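Local coordinates for hypothetical protein (Neisseria meningitidis Z2491, PDB 2F46) that is probably a phosphatase of the nonclassical, eukaryotic-like kind, hydrolysing phosphate esters, at residues F121-A124 with A125-M128; V130-I133 with I134-Q138; N143-N146 with F147-R150. All coordinates share one frame; numbering follows the deposited sequence. Where two conformers were deposited one is given.

Contact 1. Residues F121-A124 with A125-M128; sequences FRRA and AEGM
A Schellman motif ends helix 113-125, and across the same last turn Arg122 and Arg123 close on the carboxylate of Glu126. In the motif, Met128 N bonds to Arg123 O at 2.9 Å and Gly127 N to Ala124 O at 3.0 Å. Gly127 makes the turn with a positive phi of 100°, a backbone shape in which a CB would crowd the preceding carbonyl oxygen, so glycine suits it. Arg122 holds Glu126 side-on through NE and NH2, both directed at OE2: NE, at 3.1 Å, meets it from above the carboxylate plane, while NH2 meets the anti lone pair of OE2. These two flat groups stand almost perpendicular, 86° apart. Arg123, bent at chi2 and chi3, folds back beside Glu126 and points the same way; its NE reaches OE1 at 3.1 Å with the oxygen in the guanidinium plane, and NH2 adds weak bonds to both oxygens, the shorter 2.9 Å to OE2. Glu126 thus bridges two arginines near the surface. The aliphatic part of Arg123 is used as well, its CB lying 3.9 Å from SE of selenomethionine Met128. Arg122 NH1 has a second carboxylate partner in Glu92 of helix 88-99, and Arg123 makes a cation-pi contact with Trp119. Ala124, small enough for close helix packing, and Met128 both rest on Ile133 of helix 130-139, while Phe121 leans on helices 88-99 and 148-153.

Contact 2. Residues V130-I133 with I134-Q138; sequences VDEI and IRRAQ
The guanidinium of Arg135 presents its edge to the carboxylate of Glu132, and NH2 of the same Arg135 lies over one face of the Arg136 guanidinium, 3.8 Å above the plane and offset toward its rim. At the edge of the Arg136 group, in its plane, sits CG of Glu132. In the conformers described, one of two for each residue, Arg135 grips Glu132 side-on, one nitrogen to each oxygen: NE gives a nearly straight bond to Glu132 OE1 (2.9 Å, 171°), and NH2 reaches OE2 at 2.8 Å. Both oxygens lie close to the guanidinium plane, yet the nitrogens approach from above the carboxylate, whose plane is turned 49° from that of Arg135. This pair of bonds would restrict rotation of both flat groups. Arg136 NE completes the network with a weak bond to OE2 at 3.0 Å, and the shared negative charge probably eases the closeness of the two arginines. Glu132 gets there by setting CG anti to its backbone nitrogen (chi1 -178°) and then bending at chi2, which turns the carboxylate toward the following turn.

These are i to i+3 and i to i+4 salt bridges along the amphipathic helix 130-139, whose backbone runs in regular bonds such as Ile134 N to Val130 O and Ala137 N to Ile133 O. Its inward side carries Val130, Ile133, Ile134 and Ala137. Val130 CG1 meets Ile134 CD1 at 3.9 Å, and these branched side chains pack against Arg148 of helix 148-153. Ile133 turns to Trp119 and Ala124 of helix 113-125.

Contact 3. Residues N143-N146 with F147-R150; sequences NLEN and FRER
Asn143 and Leu144 lead the chain into a turn, with Leu144 meeting Phe147 across it. Asn143 OD1 accepts a bond from Glu145 N at 2.9 Å, closing an Asx turn; a short amide side chain suits this place because it reaches the backbone two residues on. Leu144 contributes twice. Its carbonyl oxygen takes the N-H of Phe147 at 2.9 Å, the donor standing above the carbonyl plane, and its CD2 touches CD2 of the Phe147 ring at 4.0 Å. The same oxygen lies at the edge of that ring, near its plane. Glu145, the first residue of a short 3-10 segment, receives Arg148 N on its backbone oxygen at 3.3 Å. With chi1 at -81° and another bend at chi2, its side chain curls forward to lie alongside Arg148. In the conformer described, one of two for Glu145, NH2 of Arg148 bonds to OE2 at 3.2 Å, with OE2 met on its syn side and 31° out of the carboxylate plane; the bonds to OE1 are weak. Asn146 completes the turn, its carbonyl oxygen joined to Arg150 N by a weak water bridge. Phe147 then occupies the N-cap position of helix 148-153. Arg148 has its stronger partner in Asp131, and Leu144 packs on Ala137, both of helix 130-139, while the Phe147 ring lies on Thr113 and Leu117 of helix 113-125.

Overall arrangement
The three contacts follow one another through the last three helices: contact 1 ends helix 113-125, contact 2 lies within helix 130-139 and contact 3 starts helix 148-153. Contacts 1 and 3 are at the surface, whereas contact 2 is partly buried. In contacts 1 and 2 one glutamate serves two arginines, following them in the first and preceding them in the second; within contact 3 one glutamate meets one arginine, at longer distances, perhaps because that arginine also serves Asp131. Backbone chemistry differs too, with a Schellman motif, regular helical bonds and an Asx turn. Ile133 packs contact 2 onto contact 1, a salt bridge joins it to contact 3, and Phe121 meets Arg150 between contacts 1 and 3.

Contact 1. Residues F121-A124 with A125-M128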
ATOM      1  N   PHE A 121       7.848  -4.513   7.095  1.00 12.34           N
ATOM      2  CA  PHE A 121       8.016  -5.686   7.971  1.00 14.41           C
ATOM      3  C   PHE A 121       8.632  -6.873   7.212  1.00 16.70           C
ATOM      4  O   PHE A 121       9.427  -7.660   7.787  1.00 16.00           O
ATOM      5  CB  PHE A 121       6.679  -6.110   8.575  1.00 13.62           C
ATOM      6  CG  PHE A 121       6.214  -5.253   9.694  1.00 12.18           C
ATOM      7  CD1 PHE A 121       7.029  -4.945  10.732  1.00 17.63           C
ATOM      8  CD2 PHE A 121       4.907  -4.757   9.705  1.00 17.07           C
ATOM      9  CE1 PHE A 121       6.555  -4.150  11.766  1.00 22.04           C
ATOM     10  CE2 PHE A 121       4.445  -3.990  10.737  1.00 14.17           C
ATOM     11  CZ  PHE A 121       5.235  -3.667  11.729  1.00 15.45           C
ATOM     12  N   ARG A 122       8.257  -7.002   5.953  1.00 15.00           N
ATOM     13  CA  ARG A 122       8.789  -8.085   5.102  1.00 15.47           C
ATOM     14  C   ARG A 122      10.258  -7.841   4.782  1.00 17.48           C
ATOM     15  O   ARG A 122      11.075  -8.793   4.876  1.00 17.89           O
ATOM     16  CB  ARG A 122       7.940  -8.225   3.846  1.00 13.53           C
ATOM     17  CG  ARG A 122       8.390  -9.256   2.860  1.00 20.05           C
ATOM     18  CD  ARG A 122       8.416 -10.641   3.452  1.00 30.23           C
ATOM     19  NE  ARG A 122       9.457 -11.408   2.788  1.00 40.46           N
ATOM     20  CZ  ARG A 122       9.945 -12.563   3.224  1.00 45.08           C
ATOM     21  NH1 ARG A 122       9.464 -13.140   4.319  1.00 45.00           N
ATOM     22  NH2 ARG A 122      10.909 -13.156   2.532  1.00 44.34           N
ATOM     23  N   ARG A 123      10.617  -6.599   4.448  1.00 15.44           N
ATOM     24  CA  ARG A 123      12.014  -6.189   4.194  1.00 14.99           C
ATOM     25  C   ARG A 123      12.852  -6.438   5.439  1.00 18.90           C
ATOM     26  O   ARG A 123      14.021  -6.868   5.327  1.00 19.39           O
ATOM     27  CB  ARG A 123      12.113  -4.714   3.790  1.00 14.82           C
ATOM     28  CG  ARG A 123      11.312  -4.278   2.585  1.00 17.74           C
ATOM     29  CD  ARG A 123      11.834  -4.779   1.246  1.00 24.75           C
ATOM     30  NE  ARG A 123      11.558  -6.177   0.955  1.00 19.63           N
ATOM     31  CZ  ARG A 123      10.362  -6.689   0.645  1.00 24.73           C
ATOM     32  NH1 ARG A 123       9.266  -5.938   0.605  1.00 21.94           N
ATOM     33  NH2 ARG A 123      10.253  -7.991   0.384  1.00 26.97           N
ATOM     34  N   ALA A 124      12.314  -6.148   6.623  1.00 17.71           N
ATOM     35  CA  ALA A 124      13.031  -6.377   7.876  1.00 20.90           C
ATOM     36  C   ALA A 124      13.364  -7.855   8.025  1.00 22.09           C
ATOM     37  O   ALA A 124      14.517  -8.209   8.331  1.00 23.14           O
ATOM     38  CB  ALA A 124      12.257  -5.864   9.080  1.00 19.64           C
ATOM     39  N   ALA A 125      12.380  -8.720   7.804  1.00 21.23           N
ATOM     40  CA  ALA A 125      12.612 -10.174   7.814  1.00 24.69           C
ATOM     41  C   ALA A 125      13.681 -10.608   6.827  1.00 24.98           C
ATOM     42  O   ALA A 125      14.480 -11.490   7.137  1.00 31.44           O
ATOM     43  CB  ALA A 125      11.317 -10.920   7.538  1.00 25.63           C
ATOM     44  N   GLU A 126      13.721 -10.007   5.651  1.00 25.62           N
ATOM     45  CA  GLU A 126      14.734 -10.334   4.650  1.00 25.95           C
ATOM     46  C   GLU A 126      16.096  -9.740   4.953  1.00 26.07           C
ATOM     47  O   GLU A 126      17.040  -9.970   4.189  1.00 27.89           O
ATOM     48  CB  GLU A 126      14.303  -9.835   3.287  1.00 27.13           C
ATOM     49  CG  GLU A 126      13.064 -10.479   2.769  1.00 28.52           C
ATOM     50  CD  GLU A 126      12.620  -9.898   1.457  1.00 32.63           C
ATOM     51  OE1 GLU A 126      13.159  -8.843   1.001  1.00 25.16           O
ATOM     52  OE2 GLU A 126      11.706 -10.508   0.874  1.00 35.98           O
ATOM     53  N   GLY A 127      16.197  -8.933   6.007  1.00 25.35           N
ATOM     54  CA  GLY A 127      17.482  -8.401   6.451  1.00 25.71           C
ATOM     55  C   GLY A 127      17.784  -6.983   6.037  1.00 26.89           C
ATOM     56  O   GLY A 127      18.908  -6.518   6.222  1.00 27.91           O
HETATM   57  N   MSE A 128      16.808  -6.260   5.488  1.00 24.50           N
HETATM   58  CA  MSE A 128      17.037  -4.867   5.192  1.00 21.52           C
HETATM   59  C   MSE A 128      17.209  -4.083   6.511  1.00 21.95           C
HETATM   60  O   MSE A 128      16.405  -4.243   7.444  1.00 19.80           O
HETATM   61  CB  MSE A 128      15.871  -4.267   4.421  1.00 20.17           C
HETATM   62  CG  MSE A 128      16.178  -2.923   3.874  1.00 19.23           C
HETATM   63 SE   MSE A 128      14.803  -2.122   2.793  1.00 22.87          SE
HETATM   64  CE  MSE A 128      15.314  -2.999   1.025  1.00 23.19           C
TER
HETATM   65  O   HOH W   1      16.499  -6.101   9.014  1.00 37.69           O

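Contact 2. Residues V130-I133 with I134-Q138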
ATOM      1  N   VAL A 130      16.867  -1.345   9.303  1.00 17.87           N
ATOM      2  CA  VAL A 130      15.665  -0.573   9.640  1.00 19.29           C
ATOM      3  C   VAL A 130      15.771   0.852   9.114  1.00 15.89           C
ATOM      4  O   VAL A 130      14.801   1.418   8.613  1.00 15.58           O
ATOM      5  CB  VAL A 130      15.419  -0.594  11.129  1.00 19.85           C
ATOM      6  CG1 VAL A 130      14.294   0.351  11.514  1.00 19.33           C
ATOM      7  CG2 VAL A 130      15.106  -1.999  11.574  1.00 22.77           C
ATOM      8  N   ASP A 131      16.955   1.463   9.229  1.00 16.93           N
ATOM      9  CA  ASP A 131      17.125   2.806   8.704  1.00 14.77           C
ATOM     10  C   ASP A 131      16.870   2.922   7.209  1.00 14.93           C
ATOM     11  O   ASP A 131      16.374   3.956   6.741  1.00 14.47           O
ATOM     12  CB  ASP A 131      18.556   3.341   9.000  1.00 18.79           C
ATOM     13  CG  ASP A 131      18.731   3.839  10.424  1.00 25.07           C
ATOM     14  OD1 ASP A 131      17.736   4.063  11.136  1.00 24.28           O
ATOM     15  OD2 ASP A 131      19.897   4.042  10.812  1.00 30.06           O
ATOM     16  N   GLU A 132      17.242   1.875   6.479  0.70 15.76           N
ATOM     17  CA  GLU A 132      17.001   1.797   5.032  0.70 16.05           C
ATOM     18  C   GLU A 132      15.512   1.634   4.739  0.70 11.69           C
ATOM     19  O   GLU A 132      14.996   2.293   3.863  0.70 13.26           O
ATOM     20  CB  GLU A 132      17.813   0.674   4.381  0.70 17.26           C
ATOM     21  CG  GLU A 132      17.658   0.561   2.868  0.70 20.78           C
ATOM     22  CD  GLU A 132      18.293   1.714   2.082  0.70 26.83           C
ATOM     23  OE1 GLU A 132      18.876   2.664   2.686  0.70 27.77           O
ATOM     24  OE2 GLU A 132      18.214   1.671   0.834  0.70 32.59           O
ATOM     25  N   ILE A 133      14.841   0.787   5.503  1.00 13.01           N
ATOM     26  CA  ILE A 133      13.353   0.651   5.381  1.00 10.90           C
ATOM     27  C   ILE A 133      12.715   2.043   5.511  1.00 10.48           C
ATOM     28  O   ILE A 133      11.911   2.503   4.684  1.00 10.71           O
ATOM     29  CB  ILE A 133      12.801  -0.319   6.428  1.00 13.53           C
ATOM     30  CG1 ILE A 133      13.399  -1.709   6.226  1.00 14.93           C
ATOM     31  CG2 ILE A 133      11.267  -0.396   6.349  1.00 12.68           C
ATOM     32  CD1 ILE A 133      13.104  -2.688   7.319  1.00 14.79           C
ATOM     33  N   ILE A 134      13.097   2.735   6.580  1.00 11.74           N
ATOM     34  CA  ILE A 134      12.543   4.039   6.846  1.00 10.69           C
ATOM     35  C   ILE A 134      12.886   5.072   5.754  1.00 10.36           C
ATOM     36  O   ILE A 134      12.065   5.844   5.334  1.00 11.24           O
ATOM     37  CB  ILE A 134      12.942   4.502   8.285  1.00 11.50           C
ATOM     38  CG1 ILE A 134      12.259   3.566   9.291  1.00 12.70           C
ATOM     39  CG2 ILE A 134      12.550   5.965   8.555  1.00 13.25           C
ATOM     40  CD1 ILE A 134      12.688   3.809  10.747  1.00 16.00           C
ATOM     41  N   ARG A 135      14.121   5.039   5.281  0.70 11.40           N
ATOM     42  CA  ARG A 135      14.531   5.945   4.224  0.70 13.28           C
ATOM     43  C   ARG A 135      13.724   5.679   2.950  0.70 12.98           C
ATOM     44  O   ARG A 135      13.239   6.583   2.337  0.70 11.60           O
ATOM     45  CB  ARG A 135      16.027   5.804   3.946  0.70 14.74           C
ATOM     46  CG  ARG A 135      16.497   6.657   2.764  0.70 13.37           C
ATOM     47  CD  ARG A 135      17.917   6.292   2.275  0.70 17.40           C
ATOM     48  NE  ARG A 135      17.944   5.121   1.370  0.70 21.98           N
ATOM     49  CZ  ARG A 135      17.500   5.110   0.108  0.70 22.36           C
ATOM     50  NH1 ARG A 135      16.981   6.197  -0.451  0.70 24.03           N
ATOM     51  NH2 ARG A 135      17.593   3.998  -0.617  0.70 21.71           N
ATOM     52  N   ARG A 136      13.554   4.409   2.601  1.00 12.99           N
ATOM     53  CA  ARG A 136      12.798   4.054   1.376  1.00 14.67           C
ATOM     54  C   ARG A 136      11.315   4.445   1.458  1.00 12.00           C
ATOM     55  O   ARG A 136      10.759   4.989   0.529  1.00 12.31           O
ATOM     56  CB  ARG A 136      12.978   2.581   1.053  1.00 14.16           C
ATOM     57  CG  ARG A 136      14.347   2.338   0.406  1.00 14.28           C
ATOM     58  CD  ARG A 136      14.496   0.938   0.165  1.00 16.82           C
ATOM     59  NE  ARG A 136      15.749   0.611  -0.532  1.00 16.27           N
ATOM     60  CZ  ARG A 136      15.887   0.539  -1.852  1.00 21.58           C
ATOM     61  NH1 ARG A 136      14.886   0.834  -2.671  1.00 20.40           N
ATOM     62  NH2 ARG A 136      17.079   0.229  -2.337  1.00 24.72           N
ATOM     63  N   ALA A 137      10.695   4.222   2.626  1.00 11.32           N
ATOM     64  CA  ALA A 137       9.299   4.627   2.763  1.00 11.80           C
ATOM     65  C   ALA A 137       9.160   6.135   2.696  1.00  8.63           C
ATOM     66  O   ALA A 137       8.222   6.693   2.179  1.00 10.05           O
ATOM     67  CB  ALA A 137       8.711   4.072   4.076  1.00 11.25           C
ATOM     68  N   GLN A 138      10.140   6.827   3.276  1.00 10.40           N
ATOM     69  CA  GLN A 138      10.115   8.292   3.254  1.00 12.07           C
ATOM     70  C   GLN A 138      10.235   8.843   1.832  1.00 12.41           C
ATOM     71  O   GLN A 138       9.609   9.822   1.491  1.00 13.68           O
ATOM     72  CB  GLN A 138      11.204   8.884   4.185  1.00 13.61           C
ATOM     73  CG  GLN A 138      11.168  10.389   4.359  1.00 16.99           C
ATOM     74  CD  GLN A 138       9.870  10.858   4.939  1.00 14.81           C
ATOM     75  OE1 GLN A 138       8.968  11.303   4.227  1.00 21.81           O
ATOM     76  NE2 GLN A 138       9.751  10.725   6.258  1.00 18.75           N
TER

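Contact 3. Residues N143-N146 with F147-R150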
ATOM      1  N   ASN A 143       6.367   8.640   6.499  1.00 12.63           N
ATOM      2  CA  ASN A 143       7.290   8.599   7.608  1.00 12.68           C
ATOM      3  C   ASN A 143       6.952   7.437   8.550  1.00 13.31           C
ATOM      4  O   ASN A 143       5.880   7.417   9.169  1.00 13.28           O
ATOM      5  CB  ASN A 143       7.190   9.923   8.390  1.00 14.31           C
ATOM      6  CG  ASN A 143       8.294  10.085   9.399  1.00 19.38           C
ATOM      7  OD1 ASN A 143       8.938   9.128   9.805  1.00 20.84           O
ATOM      8  ND2 ASN A 143       8.554  11.330   9.787  1.00 27.56           N
ATOM      9  N   LEU A 144       7.851   6.453   8.638  1.00 11.59           N
ATOM     10  CA  LEU A 144       7.665   5.302   9.533  1.00 10.90           C
ATOM     11  C   LEU A 144       8.510   5.384  10.810  1.00 11.82           C
ATOM     12  O   LEU A 144       8.667   4.381  11.513  1.00 12.88           O
ATOM     13  CB  LEU A 144       8.030   3.993   8.818  1.00 10.29           C
ATOM     14  CG  LEU A 144       7.125   3.660   7.642  1.00  9.91           C
ATOM     15  CD1 LEU A 144       7.613   2.344   7.005  1.00 10.39           C
ATOM     16  CD2 LEU A 144       5.646   3.563   8.068  1.00  8.43           C
ATOM     17  N   GLU A 145       9.012   6.572  11.146  0.50 12.93           N
ATOM     18  CA  GLU A 145       9.898   6.717  12.310  0.50 13.40           C
ATOM     19  C   GLU A 145       9.233   6.266  13.619  0.50 13.12           C
ATOM     20  O   GLU A 145       9.893   5.699  14.497  0.50 15.79           O
ATOM     21  CB  GLU A 145      10.404   8.159  12.421  0.50 17.10           C
ATOM     22  CG  GLU A 145      11.596   8.484  11.490  0.50 18.60           C
ATOM     23  CD  GLU A 145      12.931   7.920  11.987  0.50 22.90           C
ATOM     24  OE1 GLU A 145      13.006   7.429  13.133  0.50 27.95           O
ATOM     25  OE2 GLU A 145      13.919   7.970  11.233  0.50 19.82           O
ATOM     26  N   ASN A 146       7.926   6.475  13.733  1.00 12.91           N
ATOM     27  CA  ASN A 146       7.191   6.051  14.934  1.00 12.75           C
ATOM     28  C   ASN A 146       6.996   4.541  15.037  1.00 14.11           C
ATOM     29  O   ASN A 146       6.441   4.085  16.026  1.00 15.13           O
ATOM     30  CB  ASN A 146       5.838   6.750  15.049  1.00 16.00           C
ATOM     31  CG  ASN A 146       5.961   8.239  15.286  1.00 17.81           C
ATOM     32  OD1 ASN A 146       6.857   8.676  15.972  1.00 23.12           O
ATOM     33  ND2 ASN A 146       5.042   9.000  14.734  1.00 22.19           N
ATOM     34  N   PHE A 147       7.426   3.783  14.015  1.00 10.43           N
ATOM     35  CA  PHE A 147       7.345   2.324  14.008  1.00 11.73           C
ATOM     36  C   PHE A 147       8.705   1.669  14.037  1.00 11.69           C
ATOM     37  O   PHE A 147       8.806   0.456  13.844  1.00 12.72           O
ATOM     38  CB  PHE A 147       6.566   1.859  12.766  1.00 10.85           C
ATOM     39  CG  PHE A 147       5.182   2.398  12.713  1.00  9.31           C
ATOM     40  CD1 PHE A 147       4.160   1.813  13.431  1.00 12.36           C
ATOM     41  CD2 PHE A 147       4.907   3.548  11.989  1.00 10.92           C
ATOM     42  CE1 PHE A 147       2.872   2.319  13.388  1.00 11.08           C
ATOM     43  CE2 PHE A 147       3.615   4.029  11.934  1.00 12.53           C
ATOM     44  CZ  PHE A 147       2.620   3.450  12.674  1.00 11.04           C
ATOM     45  N   ARG A 148       9.739   2.452  14.324  1.00 13.14           N
ATOM     46  CA  ARG A 148      11.105   1.927  14.315  1.00 14.98           C
ATOM     47  C   ARG A 148      11.278   0.657  15.161  1.00 15.78           C
ATOM     48  O   ARG A 148      11.872  -0.322  14.696  1.00 15.20           O
ATOM     49  CB  ARG A 148      12.081   2.992  14.791  1.00 18.61           C
ATOM     50  CG  ARG A 148      13.498   2.470  14.897  1.00 21.66           C
ATOM     51  CD  ARG A 148      14.407   3.556  15.366  1.00 23.34           C
ATOM     52  NE  ARG A 148      14.524   4.553  14.322  1.00 25.77           N
ATOM     53  CZ  ARG A 148      15.283   4.402  13.237  1.00 27.87           C
ATOM     54  NH1 ARG A 148      16.018   3.303  13.075  1.00 32.33           N
ATOM     55  NH2 ARG A 148      15.328   5.358  12.315  1.00 27.30           N
ATOM     56  N   GLU A 149      10.732   0.674  16.370  1.00 18.38           N
ATOM     57  CA  GLU A 149      10.895  -0.465  17.287  1.00 20.50           C
ATOM     58  C   GLU A 149      10.247  -1.740  16.753  1.00 20.56           C
ATOM     59  O   GLU A 149      10.844  -2.827  16.815  1.00 21.62           O
ATOM     60  CB  GLU A 149      10.329  -0.120  18.656  1.00 22.61           C
ATOM     61  CG  GLU A 149      11.140   0.922  19.387  1.00 29.81           C
ATOM     62  CD  GLU A 149      10.436   1.493  20.613  1.00 44.37           C
ATOM     63  OE1 GLU A 149       9.485   0.856  21.138  1.00 46.35           O
ATOM     64  OE2 GLU A 149      10.846   2.594  21.054  1.00 45.30           O
ATOM     65  N   ARG A 150       9.029  -1.622  16.210  1.00 14.73           N
ATOM     66  CA  ARG A 150       8.349  -2.784  15.641  1.00 15.76           C
ATOM     67  C   ARG A 150       9.079  -3.281  14.420  1.00 18.32           C
ATOM     68  O   ARG A 150       9.152  -4.490  14.158  1.00 18.01           O
ATOM     69  CB  ARG A 150       6.894  -2.437  15.286  1.00 15.44           C
ATOM     70  CG  ARG A 150       6.039  -2.232  16.504  1.00 19.18           C
ATOM     71  CD  ARG A 150       4.638  -1.801  16.113  1.00 18.01           C
ATOM     72  NE  ARG A 150       3.920  -2.839  15.381  1.00 22.81           N
ATOM     73  CZ  ARG A 150       2.771  -2.627  14.735  1.00 19.41           C
ATOM     74  NH1 ARG A 150       2.220  -1.425  14.740  1.00 22.16           N
ATOM     75  NH2 ARG A 150       2.181  -3.636  14.091  1.00 31.54           N
TER
HETATM   76  O   HOH W   2       7.331   1.038  17.182  1.00 21.44           O